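Local coordinates for protein acetyl xylan esterase (PDB 6XYC) that probably removes acetyl and feruloyl groups from complex xylans as a bifunctional carbohydrate esterase of the alpha/beta-hydrolase clan, at residues Ile44-Ala49 against Ile77-Ser82; Ala85-Gln90 against Gly124-Phe129; Ala89-Val94 against Val146-Ser151; Gly116-Ser121 against Ala164-Phe169; Gly170-Ala175 against His235-Asn240. All blocks are in the same frame, centred on the assembly; numbering follows the deposited sequence.

In the fold
Interaction 4 lies closest to the middle of the chain and holds Ser121, the serine joined to the inhibitor AES. Interaction 1 meets the same ligand from the loop that follows the neighbouring strand 39-45, its centre about 12 Å away, and Gly47 N packs 3.3 Å from Phe120 CE2. Interactions 2 and 3 share Ala89 and Gln90 at the start of helix 89-103, with centres about 8 Å apart; a salt bridge from Arg80 to Asp93 links interaction 3 back to interaction 1. Interaction 5 continues the chain beyond strand 164-168 and brings Pro171 against the ligand and against His125 of interaction 2. Interactions 3 and 5 are the most distant pair, about 21 Å between centres.

Interaction 1: Ile44-Ala49 against Ile77-Ser82; sequences IIYGSA and INHRSS. With AES (4-(2-aminoethyl)benzenesulfonyl fluoride), chain B.
Tyr46 lays its hydroxyl over the imidazole of His79, with OH 3.7 Å above the middle of that ring. The same Tyr46 OH takes the backbone N-H of His79 at 3.2 Å, almost straight at 174°, and is also hydrogen-bonded to Ala52 O. The tyrosine CG stands between its own backbone N and carbonyl carbon (chi1 53°), which swings the ring across to the 77-82 segment. There the two ring planes are 28° apart but slid so far that they barely overlap. His79 is held from both ends: ND1 donates to Arg80 O at 2.8 Å, and NE2 lies 2.7 Å from a water that also meets Tyr46 O and Ser48 OG, itself hydrogen-bonded to Ala52 N. Further back, Ile77 N donates to Ile44 O at 3.2 Å, and Ile77 CD1 packs 3.8 Å from Ile45 CG1. Past Ser48, Ala49 N donates to O1S of the bound AES at 2.8 Å; Ser122 N is hydrogen-bonded to the inhibitor too, consistent with the oxyanion hole of an alpha/beta hydrolase.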
# COMPACT_ATOMS: atom_id res chain seq x y z
N ILE A 44 -5.17 -2.89 3.69
CA ILE A 44 -5.34 -2.84 2.24
C ILE A 44 -5.65 -1.41 1.82
O ILE A 44 -6.31 -0.65 2.55
CB ILE A 44 -6.43 -3.81 1.75
CG1 ILE A 44 -7.83 -3.34 2.14
CG2 ILE A 44 -6.19 -5.21 2.30
CD1 ILE A 44 -8.95 -4.19 1.54
N ILE A 45 -5.20 -1.05 0.62
CA ILE A 45 -5.27 0.32 0.14
C ILE A 45 -5.72 0.32 -1.32
O ILE A 45 -5.08 -0.31 -2.17
CB ILE A 45 -3.93 1.06 0.26
CG1 ILE A 45 -3.32 0.86 1.65
CG2 ILE A 45 -4.12 2.56 -0.05
CD1 ILE A 45 -1.90 1.40 1.75
N TYR A 46 -6.78 1.06 -1.61
CA TYR A 46 -7.31 1.14 -2.97
C TYR A 46 -6.33 1.85 -3.90
O TYR A 46 -5.44 2.59 -3.46
CB TYR A 46 -8.64 1.90 -2.99
CG TYR A 46 -8.57 3.26 -2.32
CD1 TYR A 46 -9.05 3.44 -1.03
CD2 TYR A 46 -8.00 4.36 -2.96
CE1 TYR A 46 -8.98 4.67 -0.40
CE2 TYR A 46 -7.94 5.60 -2.34
CZ TYR A 46 -8.42 5.75 -1.06
OH TYR A 46 -8.36 6.97 -0.43
N GLY A 47 -6.51 1.62 -5.19
CA GLY A 47 -5.85 2.39 -6.22
C GLY A 47 -6.77 3.45 -6.79
O GLY A 47 -7.98 3.26 -6.91
N SER A 48 -6.18 4.59 -7.15
CA SER A 48 -6.96 5.74 -7.59
C SER A 48 -6.09 6.83 -8.22
O SER A 48 -6.52 7.98 -8.30
CB SER A 48 -7.73 6.35 -6.42
OG SER A 48 -6.84 7.05 -5.56
N ALA A 49 -4.88 6.47 -8.66
CA ALA A 49 -3.91 7.46 -9.11
C ALA A 49 -3.72 8.56 -8.06
O ALA A 49 -3.48 9.72 -8.38
CB ALA A 49 -4.31 8.06 -10.46
N ILE A 77 -8.17 1.27 4.38
CA ILE A 77 -7.96 2.64 4.84
C ILE A 77 -8.21 3.62 3.71
O ILE A 77 -7.97 3.34 2.53
CB ILE A 77 -6.53 2.83 5.40
CG1 ILE A 77 -5.48 2.62 4.30
CG2 ILE A 77 -6.27 1.87 6.56
CD1 ILE A 77 -4.07 3.01 4.72
N ASN A 78 -8.70 4.80 4.09
CA ASN A 78 -8.66 5.97 3.23
C ASN A 78 -7.34 6.72 3.41
O ASN A 78 -6.67 6.60 4.44
CB ASN A 78 -9.84 6.91 3.53
CG ASN A 78 -11.15 6.39 2.99
OD1 ASN A 78 -11.20 5.54 2.11
ND2 ASN A 78 -12.24 6.93 3.53
N HIS A 79 -6.97 7.49 2.39
CA HIS A 79 -5.89 8.46 2.50
C HIS A 79 -6.36 9.73 1.81
O HIS A 79 -7.33 9.72 1.05
CB HIS A 79 -4.57 7.96 1.88
CG HIS A 79 -4.64 7.72 0.41
ND1 HIS A 79 -4.68 8.75 -0.51
CD2 HIS A 79 -4.68 6.57 -0.31
CE1 HIS A 79 -4.74 8.24 -1.73
NE2 HIS A 79 -4.74 6.92 -1.63
N ARG A 80 -5.68 10.84 2.08
CA ARG A 80 -6.08 12.11 1.51
C ARG A 80 -5.80 12.15 0.01
O ARG A 80 -4.86 11.51 -0.48
CB ARG A 80 -5.37 13.27 2.20
CG ARG A 80 -6.00 13.71 3.50
CD ARG A 80 -5.12 14.73 4.21
NE ARG A 80 -3.92 14.11 4.75
CZ ARG A 80 -2.88 14.79 5.24
NH1 ARG A 80 -2.91 16.11 5.29
NH2 ARG A 80 -1.82 14.13 5.71
N SER A 81 -6.63 12.89 -0.71
CA SER A 81 -6.45 13.05 -2.15
C SER A 81 -5.24 13.91 -2.45
O SER A 81 -4.94 14.87 -1.74
CB SER A 81 -7.70 13.68 -2.77
OG SER A 81 -7.48 14.07 -4.11
N SER A 82 -4.52 13.55 -3.52
CA SER A 82 -3.44 14.41 -4.00
C SER A 82 -3.93 15.81 -4.30
O SER A 82 -3.14 16.75 -4.28
CB SER A 82 -2.80 13.80 -5.25
OG SER A 82 -3.72 13.75 -6.32
C3 AES B . -2.28 5.92 -13.21
C2 AES B . -2.88 4.94 -12.48
C1 AES B . -2.41 4.64 -11.24
S AES B . -3.26 3.42 -10.35
O1S AES B . -3.79 3.98 -9.08
O2S AES B . -4.51 3.11 -11.04
C6 AES B . -1.35 5.30 -10.70
C5 AES B . -0.74 6.29 -11.44
C4 AES B . -1.21 6.60 -12.69
C7 AES B . -0.51 7.71 -13.55
C8 AES B . 0.99 7.39 -13.72
N8 AES B . 1.48 8.22 -14.77
O HOH W 1 -8.50 1.02 1.03
O HOH W 2 -4.93 5.35 -3.85
O HOH W 3 -2.39 12.26 -8.06

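Interaction 2: Ala85-Gln90 against Gly124-Phe129; sequences AIWPAQ and GHLSAF
Trp87 drives its indole against helix 122-131, where His125, Leu126 and Phe129 receive it. From CB, the CG atom lies anti to the backbone N (chi1 -167°), which throws the ring system toward that helix. Pro88, joined to Trp87 by a cis peptide, sets its CB over one face of the indole. NE1 is hydrogen-bonded to Leu208 O, which helps set how the ring is turned. Along the six-membered ring, CZ3 of Trp87 meets CD2 of Leu126 at 3.8 Å, the methyl lying at the ring edge. Next, CH2 of Trp87 is 3.7 Å from CE1 of His125, in an oblique meeting with the planes 57° apart. Finally CZ2 of Trp87 points at the face of Phe129, 3.5 Å from its CE2 and toward the rim, a T-shaped pair with planes at 66°. An alanine in place of Phe129 would probably open a gap at this corner and leave the Trp87 edge without the ring face it leans on. Beside the aromatic cluster, Gln90 CB packs 3.9 Å from Leu126 CD2 before its chain bends away, and its NE2 donates to Ala85 O at 2.8 Å. The contact thus joins the loop leading into helix 89-103, and the first turn of that helix, to helix 122-131, with Leu126 also touching Ile45 of strand 39-45 and Trp87 touching Leu193 of helix 189-193.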
# COMPACT_ATOMS: atom_id res chain seq x y z
N ALA A 85 -3.99 17.54 -0.61
CA ALA A 85 -2.74 17.59 0.14
C ALA A 85 -1.67 16.92 -0.71
O ALA A 85 -1.89 15.81 -1.20
CB ALA A 85 -2.86 16.89 1.49
N ILE A 86 -0.52 17.57 -0.87
CA ILE A 86 0.51 17.00 -1.73
C ILE A 86 1.41 16.08 -0.91
O ILE A 86 1.34 16.07 0.33
CB ILE A 86 1.33 18.08 -2.46
CG1 ILE A 86 2.14 18.94 -1.50
CG2 ILE A 86 0.41 18.96 -3.31
CD1 ILE A 86 3.24 19.72 -2.17
N TRP A 87 2.22 15.29 -1.59
CA TRP A 87 3.20 14.43 -0.94
C TRP A 87 3.98 15.23 0.11
O TRP A 87 4.38 16.37 -0.16
CB TRP A 87 4.14 13.87 -2.00
CG TRP A 87 5.03 12.73 -1.60
CD1 TRP A 87 6.38 12.77 -1.47
CD2 TRP A 87 4.63 11.38 -1.36
NE1 TRP A 87 6.85 11.53 -1.13
CE2 TRP A 87 5.80 10.65 -1.06
CE3 TRP A 87 3.40 10.71 -1.36
CZ2 TRP A 87 5.77 9.29 -0.75
CZ3 TRP A 87 3.38 9.37 -1.05
CH2 TRP A 87 4.55 8.67 -0.74
N PRO A 88 4.25 14.66 1.29
CA PRO A 88 4.03 13.26 1.69
C PRO A 88 2.76 12.97 2.50
O PRO A 88 2.76 12.03 3.29
CB PRO A 88 5.25 12.98 2.57
CG PRO A 88 5.47 14.34 3.28
CD PRO A 88 5.00 15.42 2.31
N ALA A 89 1.71 13.76 2.30
CA ALA A 89 0.48 13.54 3.05
C ALA A 89 0.04 12.08 2.98
O ALA A 89 -0.34 11.49 3.99
CB ALA A 89 -0.63 14.46 2.52
N GLN A 90 0.12 11.49 1.79
CA GLN A 90 -0.47 10.17 1.58
C GLN A 90 0.25 9.08 2.37
O GLN A 90 -0.39 8.18 2.92
CB GLN A 90 -0.49 9.85 0.09
CG GLN A 90 -1.50 10.66 -0.72
CD GLN A 90 -1.07 12.10 -0.93
OE1 GLN A 90 0.12 12.41 -0.94
NE2 GLN A 90 -2.04 12.99 -1.10
N GLY A 124 -0.75 0.08 -4.20
CA GLY A 124 0.46 -0.72 -4.20
C GLY A 124 1.70 0.13 -4.04
O GLY A 124 2.68 -0.30 -3.41
N HIS A 125 1.69 1.33 -4.62
CA HIS A 125 2.77 2.29 -4.40
C HIS A 125 2.91 2.64 -2.93
O HIS A 125 4.02 2.63 -2.38
CB HIS A 125 2.50 3.54 -5.25
CG HIS A 125 3.24 4.76 -4.80
ND1 HIS A 125 2.74 5.64 -3.87
CD2 HIS A 125 4.44 5.26 -5.19
CE1 HIS A 125 3.60 6.63 -3.70
NE2 HIS A 125 4.64 6.42 -4.48
N LEU A 126 1.79 2.96 -2.27
CA LEU A 126 1.85 3.32 -0.86
C LEU A 126 2.26 2.13 0.00
O LEU A 126 3.01 2.28 0.97
CB LEU A 126 0.49 3.87 -0.42
CG LEU A 126 0.13 5.20 -1.08
CD1 LEU A 126 -1.30 5.61 -0.84
CD2 LEU A 126 1.10 6.31 -0.60
N SER A 127 1.79 0.93 -0.34
CA SER A 127 2.19 -0.27 0.39
C SER A 127 3.69 -0.51 0.26
O SER A 127 4.39 -0.75 1.25
CB SER A 127 1.41 -1.48 -0.14
OG SER A 127 0.03 -1.35 0.17
N ALA A 128 4.21 -0.44 -0.97
CA ALA A 128 5.65 -0.58 -1.17
C ALA A 128 6.42 0.52 -0.45
O ALA A 128 7.50 0.27 0.10
CB ALA A 128 5.98 -0.58 -2.66
N PHE A 129 5.87 1.74 -0.43
CA PHE A 129 6.59 2.82 0.23
C PHE A 129 6.66 2.61 1.73
O PHE A 129 7.69 2.91 2.36
CB PHE A 129 5.95 4.17 -0.08
CG PHE A 129 6.94 5.28 -0.22
CD1 PHE A 129 7.66 5.73 0.88
CD2 PHE A 129 7.19 5.86 -1.46
CE1 PHE A 129 8.58 6.75 0.75
CE2 PHE A 129 8.11 6.88 -1.59
CZ PHE A 129 8.81 7.32 -0.48

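Interaction 3: Ala89-Val94 against Val146-Ser151; sequences AQIQDV and VDIEGS
Gln92 stretches from helix 89-103 to the turn that leaves strand 144-147, where Asp147 opens an Asx motif. The glutamine chain runs extended beyond CG (chi2 -168°) and crosses the aspartate side chain at about a right angle, the amide and carboxylate planes 60° apart. Its NE2 donates to the backbone oxygen Asp147 O at 2.7 Å, nearly straight at 173°, with that oxygen in the amide plane. The aspartate carboxylate turns to its own turn: OD1 accepts a hydrogen bond from Gly150 N at 2.9 Å from above the carboxylate plane and forms a salt bridge with Lys137. Gly150 CA stands over the face of the amide, 3.4 Å from Gln92 CD, and a side chain there would run into Gln92 CG. One helix position earlier, Ile91 and Ile148 lie aslant to each other, CG2 of Ile91 3.9 Å from CD1 of Ile148. Two waters finish the seam. One donates to Gln92 O and Glu149 O; the other donates to Gln92 OE1 at 2.8 Å and accepts from Ser151 N at 2.8 Å.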
# COMPACT_ATOMS: atom_id res chain seq x y z
N ALA A 89 1.71 13.76 2.30
CA ALA A 89 0.48 13.54 3.05
C ALA A 89 0.04 12.08 2.98
O ALA A 89 -0.34 11.49 3.99
CB ALA A 89 -0.63 14.46 2.52
N GLN A 90 0.12 11.49 1.79
CA GLN A 90 -0.47 10.17 1.58
C GLN A 90 0.25 9.08 2.37
O GLN A 90 -0.39 8.18 2.92
CB GLN A 90 -0.49 9.85 0.09
CG GLN A 90 -1.50 10.66 -0.72
CD GLN A 90 -1.07 12.10 -0.93
OE1 GLN A 90 0.12 12.41 -0.94
NE2 GLN A 90 -2.04 12.99 -1.10
N ILE A 91 1.58 9.13 2.42
CA ILE A 91 2.29 8.12 3.20
C ILE A 91 2.19 8.42 4.70
O ILE A 91 2.15 7.49 5.51
CB ILE A 91 3.75 8.00 2.73
CG1 ILE A 91 4.45 6.84 3.44
CG2 ILE A 91 4.51 9.29 2.97
CD1 ILE A 91 3.76 5.48 3.25
N GLN A 92 2.11 9.69 5.09
CA GLN A 92 1.85 10.02 6.49
C GLN A 92 0.50 9.48 6.92
O GLN A 92 0.33 9.03 8.07
CB GLN A 92 1.91 11.53 6.70
CG GLN A 92 3.31 12.11 6.71
CD GLN A 92 3.33 13.54 7.21
OE1 GLN A 92 2.34 14.04 7.74
NE2 GLN A 92 4.46 14.21 7.04
N ASP A 93 -0.49 9.52 6.03
CA ASP A 93 -1.79 8.94 6.34
C ASP A 93 -1.67 7.44 6.58
O ASP A 93 -2.19 6.91 7.57
CB ASP A 93 -2.77 9.23 5.20
CG ASP A 93 -3.17 10.69 5.13
OD1 ASP A 93 -2.89 11.43 6.09
OD2 ASP A 93 -3.75 11.11 4.10
N VAL A 94 -0.99 6.74 5.67
CA VAL A 94 -0.80 5.30 5.82
C VAL A 94 -0.10 5.00 7.14
O VAL A 94 -0.52 4.11 7.90
CB VAL A 94 -0.01 4.73 4.63
CG1 VAL A 94 0.28 3.25 4.85
CG2 VAL A 94 -0.77 4.95 3.33
N VAL A 146 11.39 15.34 2.89
CA VAL A 146 9.99 15.03 3.16
C VAL A 146 9.89 14.20 4.44
O VAL A 146 10.71 13.30 4.68
CB VAL A 146 9.31 14.29 1.98
CG1 VAL A 146 9.23 15.20 0.77
CG2 VAL A 146 10.05 13.00 1.67
N ASP A 147 8.88 14.51 5.24
CA ASP A 147 8.61 13.81 6.49
C ASP A 147 7.71 12.62 6.19
O ASP A 147 6.52 12.79 5.90
CB ASP A 147 7.97 14.77 7.49
CG ASP A 147 7.67 14.13 8.82
OD1 ASP A 147 7.98 12.94 9.01
OD2 ASP A 147 7.13 14.84 9.70
N ILE A 148 8.28 11.42 6.26
CA ILE A 148 7.54 10.20 5.91
C ILE A 148 6.68 9.73 7.07
O ILE A 148 5.48 9.48 6.91
CB ILE A 148 8.53 9.11 5.46
CG1 ILE A 148 9.24 9.53 4.17
CG2 ILE A 148 7.82 7.78 5.29
CD1 ILE A 148 8.33 9.88 3.03
N GLU A 149 7.28 9.61 8.26
CA GLU A 149 6.53 9.13 9.42
C GLU A 149 5.37 10.06 9.76
O GLU A 149 4.26 9.60 10.03
CB GLU A 149 7.48 9.00 10.62
CG GLU A 149 6.80 8.66 11.93
CD GLU A 149 6.33 7.21 11.98
OE1 GLU A 149 6.64 6.45 11.05
OE2 GLU A 149 5.66 6.85 12.98
N GLY A 150 5.62 11.37 9.76
CA GLY A 150 4.58 12.32 10.09
C GLY A 150 4.24 12.34 11.57
O GLY A 150 4.79 11.60 12.39
N SER A 151 3.30 13.22 11.91
CA SER A 151 2.88 13.44 13.29
C SER A 151 1.37 13.38 13.44
O SER A 151 0.82 13.95 14.38
CB SER A 151 3.37 14.80 13.80
OG SER A 151 4.77 14.81 14.06
O HOH W 4 1.68 10.38 10.22
O HOH W 5 2.51 15.32 10.18

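Interaction 4: Gly116-Ser121 against Ala164-Phe169; sequences GITGFS and AVVDWF. With AES (4-(2-aminoethyl)benzenesulfonyl fluoride), chain B.
Strands 116-120 and 164-168 run parallel in the central sheet of the alpha/beta-hydrolase fold, Ile117 beside Val165 and Phe120 beside Trp168, and lead to the serine that carries the inhibitor. Backbone bonds alternate across the pair: Ile117 N to Ala164 O, Val166 N to Ile117 O, Trp168 N to Gly119 O, and Ser121 N to Trp168 O at 2.8 Å. Thr118 adds a side-chain rung. With OG1 anti to its backbone N (chi1 -177°), the hydroxyl donates to Val166 O at 2.8 Å from above the carbonyl plane, while Gly119 N reaches that same oxygen in a weak bond. OG1 of Thr118 also sits at the indole edge, 3.3 Å from CD1 of Trp168. A valine in place of Thr118 has no hydroxyl to give, and Val166 O would probably be held less firmly, with the weak bond from Gly119 N remaining across the strands. Phe120 CB packs 3.7 Å from Trp168 CB on the sheet face that helix 269-284 covers, and 3.6 Å from Phe169 CZ just past the strand end. On the other face Ile117 and Val165 lie side by side, their CG2 atoms 3.8 Å apart. The chain then turns sharply at Ser121 (phi 49°, psi -122°), whose OG is bonded covalently to the AES sulfur at 1.5 Å. With His262 and Asp230 nearby, this is consistent with the nucleophile elbow and Ser-His-Asp triad of alpha/beta hydrolases.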
# COMPACT_ATOMS: atom_id res chain seq x y z
N GLY A 116 0.61 -7.17 7.79
CA GLY A 116 0.98 -7.01 6.40
C GLY A 116 0.24 -5.85 5.76
O GLY A 116 -0.69 -5.28 6.33
N ILE A 117 0.66 -5.51 4.55
CA ILE A 117 0.07 -4.38 3.83
C ILE A 117 0.06 -4.70 2.34
O ILE A 117 1.00 -5.30 1.81
CB ILE A 117 0.81 -3.07 4.15
CG1 ILE A 117 -0.01 -1.87 3.70
CG2 ILE A 117 2.19 -3.05 3.49
CD1 ILE A 117 0.43 -0.54 4.30
N THR A 118 -1.02 -4.30 1.67
CA THR A 118 -1.17 -4.57 0.25
C THR A 118 -2.08 -3.50 -0.34
O THR A 118 -2.90 -2.89 0.36
CB THR A 118 -1.76 -5.97 -0.01
OG1 THR A 118 -1.84 -6.22 -1.41
CG2 THR A 118 -3.14 -6.10 0.62
N GLY A 119 -1.92 -3.26 -1.64
CA GLY A 119 -2.74 -2.30 -2.35
C GLY A 119 -2.54 -2.49 -3.83
O GLY A 119 -1.60 -3.17 -4.26
N PHE A 120 -3.43 -1.91 -4.63
CA PHE A 120 -3.31 -1.99 -6.08
C PHE A 120 -3.12 -0.60 -6.69
O PHE A 120 -3.69 0.38 -6.21
CB PHE A 120 -4.52 -2.74 -6.72
CG PHE A 120 -5.88 -2.30 -6.25
CD1 PHE A 120 -6.43 -2.80 -5.08
CD2 PHE A 120 -6.63 -1.42 -7.01
CE1 PHE A 120 -7.68 -2.40 -4.66
CE2 PHE A 120 -7.88 -1.03 -6.60
CZ PHE A 120 -8.40 -1.52 -5.43
N SER A 121 -2.30 -0.52 -7.76
CA SER A 121 -1.86 0.71 -8.38
C SER A 121 -1.36 1.65 -7.28
O SER A 121 -0.42 1.31 -6.56
CB SER A 121 -2.98 1.34 -9.22
OG SER A 121 -2.42 2.22 -10.18
N ALA A 164 5.22 -7.43 5.88
CA ALA A 164 5.24 -8.03 4.56
C ALA A 164 4.40 -7.15 3.64
O ALA A 164 3.49 -6.45 4.10
CB ALA A 164 4.71 -9.47 4.58
N VAL A 165 4.71 -7.20 2.35
CA VAL A 165 4.07 -6.32 1.38
C VAL A 165 3.63 -7.15 0.18
O VAL A 165 4.38 -8.01 -0.29
CB VAL A 165 5.01 -5.19 0.92
CG1 VAL A 165 4.34 -4.34 -0.16
CG2 VAL A 165 5.45 -4.34 2.10
N VAL A 166 2.43 -6.89 -0.32
CA VAL A 166 1.99 -7.39 -1.62
C VAL A 166 1.64 -6.18 -2.48
O VAL A 166 0.74 -5.40 -2.13
CB VAL A 166 0.80 -8.35 -1.51
CG1 VAL A 166 0.30 -8.72 -2.90
CG2 VAL A 166 1.20 -9.60 -0.75
N ASP A 167 2.35 -6.03 -3.59
CA ASP A 167 2.26 -4.87 -4.47
C ASP A 167 1.56 -5.31 -5.75
O ASP A 167 2.15 -6.03 -6.57
CB ASP A 167 3.65 -4.30 -4.73
CG ASP A 167 3.72 -3.42 -5.95
OD1 ASP A 167 2.68 -2.86 -6.38
OD2 ASP A 167 4.83 -3.28 -6.50
N TRP A 168 0.31 -4.88 -5.92
CA TRP A 168 -0.44 -5.16 -7.14
C TRP A 168 -0.23 -4.00 -8.12
O TRP A 168 -0.77 -2.91 -7.93
CB TRP A 168 -1.93 -5.34 -6.87
CG TRP A 168 -2.36 -6.49 -6.01
CD1 TRP A 168 -2.45 -6.50 -4.65
CD2 TRP A 168 -2.82 -7.78 -6.45
NE1 TRP A 168 -2.91 -7.72 -4.22
CE2 TRP A 168 -3.15 -8.52 -5.30
CE3 TRP A 168 -2.98 -8.38 -7.71
CZ2 TRP A 168 -3.61 -9.84 -5.36
CZ3 TRP A 168 -3.44 -9.69 -7.76
CH2 TRP A 168 -3.76 -10.40 -6.60
N PHE A 169 0.55 -4.25 -9.17
CA PHE A 169 0.80 -3.32 -10.28
C PHE A 169 0.88 -1.85 -9.83
O PHE A 169 0.21 -0.97 -10.38
CB PHE A 169 -0.24 -3.49 -11.42
CG PHE A 169 -1.69 -3.62 -10.96
CD1 PHE A 169 -2.28 -4.88 -10.83
CD2 PHE A 169 -2.48 -2.50 -10.73
CE1 PHE A 169 -3.61 -5.01 -10.43
CE2 PHE A 169 -3.81 -2.64 -10.32
CZ PHE A 169 -4.37 -3.89 -10.18
C3 AES B . -2.28 5.92 -13.21
C2 AES B . -2.88 4.94 -12.48
C1 AES B . -2.41 4.64 -11.24
S AES B . -3.26 3.42 -10.35
O1S AES B . -3.79 3.98 -9.08
O2S AES B . -4.51 3.11 -11.04
C6 AES B . -1.35 5.30 -10.70
C5 AES B . -0.74 6.29 -11.44
C4 AES B . -1.21 6.60 -12.69
C7 AES B . -0.51 7.71 -13.55
C8 AES B . 0.99 7.39 -13.72
N8 AES B . 1.48 8.22 -14.77

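Interaction 5: Gly170-Ala175 against His235-Asn240; sequences GPVDMA and HCQSVN
Gln237 OE1 is gripped by two consecutive backbone N-H groups, Val172 N at 2.8 Å and Asp173 N at 2.7 Å. The Val172 donor lies in the plane of the amide carbonyl, and that of Asp173 is tilted somewhat from it. On the other arm of the same amide, Gln237 NE2 donates to Asp173 O at 2.8 Å, nearly straight at 168°. The Asp173 oxygen lies in the glutamine amide plane, although the N-H comes in from above the backbone carbonyl plane. Three bonds at one amide therefore fix its rotation and pin the 170-175 loop to the helix. The Gln237 side chain bends at chi2 (-79°), turning the amide in toward this stretch of backbone. Val172 slides past it in the opposite direction, its CG2 3.6 Å from Gln237 O. One helical turn on, Asn240 ND2 donates to Asp173 OD2 at 3.2 Å, the carboxylate and amide planes 69° apart; that oxygen has its stronger partner in His176 ND1. At the other end a water donates to Gly170 O at 2.8 Å and accepts from Ser238 OG at 2.9 Å. The loop follows strand 164-168 and carries Pro171, which touches both the bound AES and His125 of helix 122-131. Helix 236-248 flanks it, tied to Cys180 by the Cys236 disulfide and resting through Ser238 on Phe254 of strand 252-257.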
# COMPACT_ATOMS: atom_id res chain seq x y z
N GLY A 170 1.77 -1.57 -8.88
CA GLY A 170 1.96 -0.22 -8.38
C GLY A 170 2.97 0.56 -9.18
O GLY A 170 3.99 0.03 -9.64
N PRO A 171 2.71 1.86 -9.38
CA PRO A 171 3.71 2.76 -9.95
C PRO A 171 4.76 3.11 -8.90
O PRO A 171 4.45 3.79 -7.91
CB PRO A 171 2.89 3.98 -10.38
CG PRO A 171 1.78 4.03 -9.39
CD PRO A 171 1.46 2.59 -9.04
N VAL A 172 5.98 2.65 -9.10
CA VAL A 172 6.98 2.70 -8.03
C VAL A 172 8.28 3.36 -8.48
O VAL A 172 9.20 3.55 -7.67
CB VAL A 172 7.27 1.29 -7.50
CG1 VAL A 172 6.03 0.67 -6.88
CG2 VAL A 172 7.81 0.38 -8.62
N ASP A 173 8.37 3.70 -9.77
CA ASP A 173 9.61 4.17 -10.39
C ASP A 173 9.22 5.29 -11.36
O ASP A 173 9.22 5.14 -12.58
CB ASP A 173 10.33 3.02 -11.10
CG ASP A 173 11.66 3.43 -11.70
OD1 ASP A 173 12.23 4.46 -11.29
OD2 ASP A 173 12.15 2.70 -12.60
N MET A 174 8.87 6.45 -10.80
CA MET A 174 8.31 7.52 -11.62
C MET A 174 9.36 8.20 -12.49
O MET A 174 8.98 8.95 -13.40
CB MET A 174 7.61 8.55 -10.73
CG MET A 174 6.11 8.34 -10.65
SD MET A 174 5.61 6.71 -10.05
CE MET A 174 5.95 6.87 -8.30
N ALA A 175 10.65 7.94 -12.27
CA ALA A 175 11.67 8.39 -13.21
C ALA A 175 11.54 7.69 -14.55
O ALA A 175 12.06 8.20 -15.56
CB ALA A 175 13.07 8.15 -12.62
N HIS A 235 4.08 -2.73 -16.98
CA HIS A 235 4.77 -3.90 -16.43
C HIS A 235 6.22 -3.60 -16.07
O HIS A 235 6.75 -4.14 -15.09
CB HIS A 235 4.65 -4.99 -17.49
CG HIS A 235 5.11 -6.35 -17.07
ND1 HIS A 235 6.36 -6.84 -17.38
CD2 HIS A 235 4.46 -7.37 -16.45
CE1 HIS A 235 6.48 -8.07 -16.92
NE2 HIS A 235 5.34 -8.41 -16.35
N CYS A 236 6.88 -2.74 -16.85
CA CYS A 236 8.29 -2.45 -16.58
C CYS A 236 8.50 -1.96 -15.15
O CYS A 236 9.57 -2.17 -14.58
CB CYS A 236 8.80 -1.41 -17.58
SG CYS A 236 7.95 0.21 -17.51
N GLN A 237 7.49 -1.31 -14.57
CA GLN A 237 7.63 -0.80 -13.21
C GLN A 237 7.92 -1.93 -12.22
O GLN A 237 8.80 -1.80 -11.35
CB GLN A 237 6.36 -0.05 -12.81
CG GLN A 237 6.19 1.28 -13.53
CD GLN A 237 7.04 2.37 -12.94
OE1 GLN A 237 6.93 2.67 -11.75
NE2 GLN A 237 7.88 2.98 -13.75
N SER A 238 7.20 -3.04 -12.33
CA SER A 238 7.42 -4.16 -11.42
C SER A 238 8.67 -4.97 -11.78
O SER A 238 9.34 -5.49 -10.88
CB SER A 238 6.19 -5.07 -11.41
OG SER A 238 5.09 -4.42 -10.80
N VAL A 239 8.98 -5.09 -13.07
CA VAL A 239 10.27 -5.67 -13.47
C VAL A 239 11.40 -4.91 -12.78
O VAL A 239 12.30 -5.50 -12.18
CB VAL A 239 10.42 -5.64 -15.00
CG1 VAL A 239 11.84 -6.02 -15.38
CG2 VAL A 239 9.41 -6.57 -15.65
N ASN A 240 11.34 -3.57 -12.85
CA ASN A 240 12.38 -2.75 -12.26
C ASN A 240 12.44 -2.93 -10.74
O ASN A 240 13.53 -3.02 -10.17
CB ASN A 240 12.15 -1.28 -12.62
CG ASN A 240 12.34 -1.01 -14.10
OD1 ASN A 240 12.83 -1.86 -14.85
ND2 ASN A 240 11.94 0.18 -14.54
O HOH W 6 5.14 -2.38 -8.80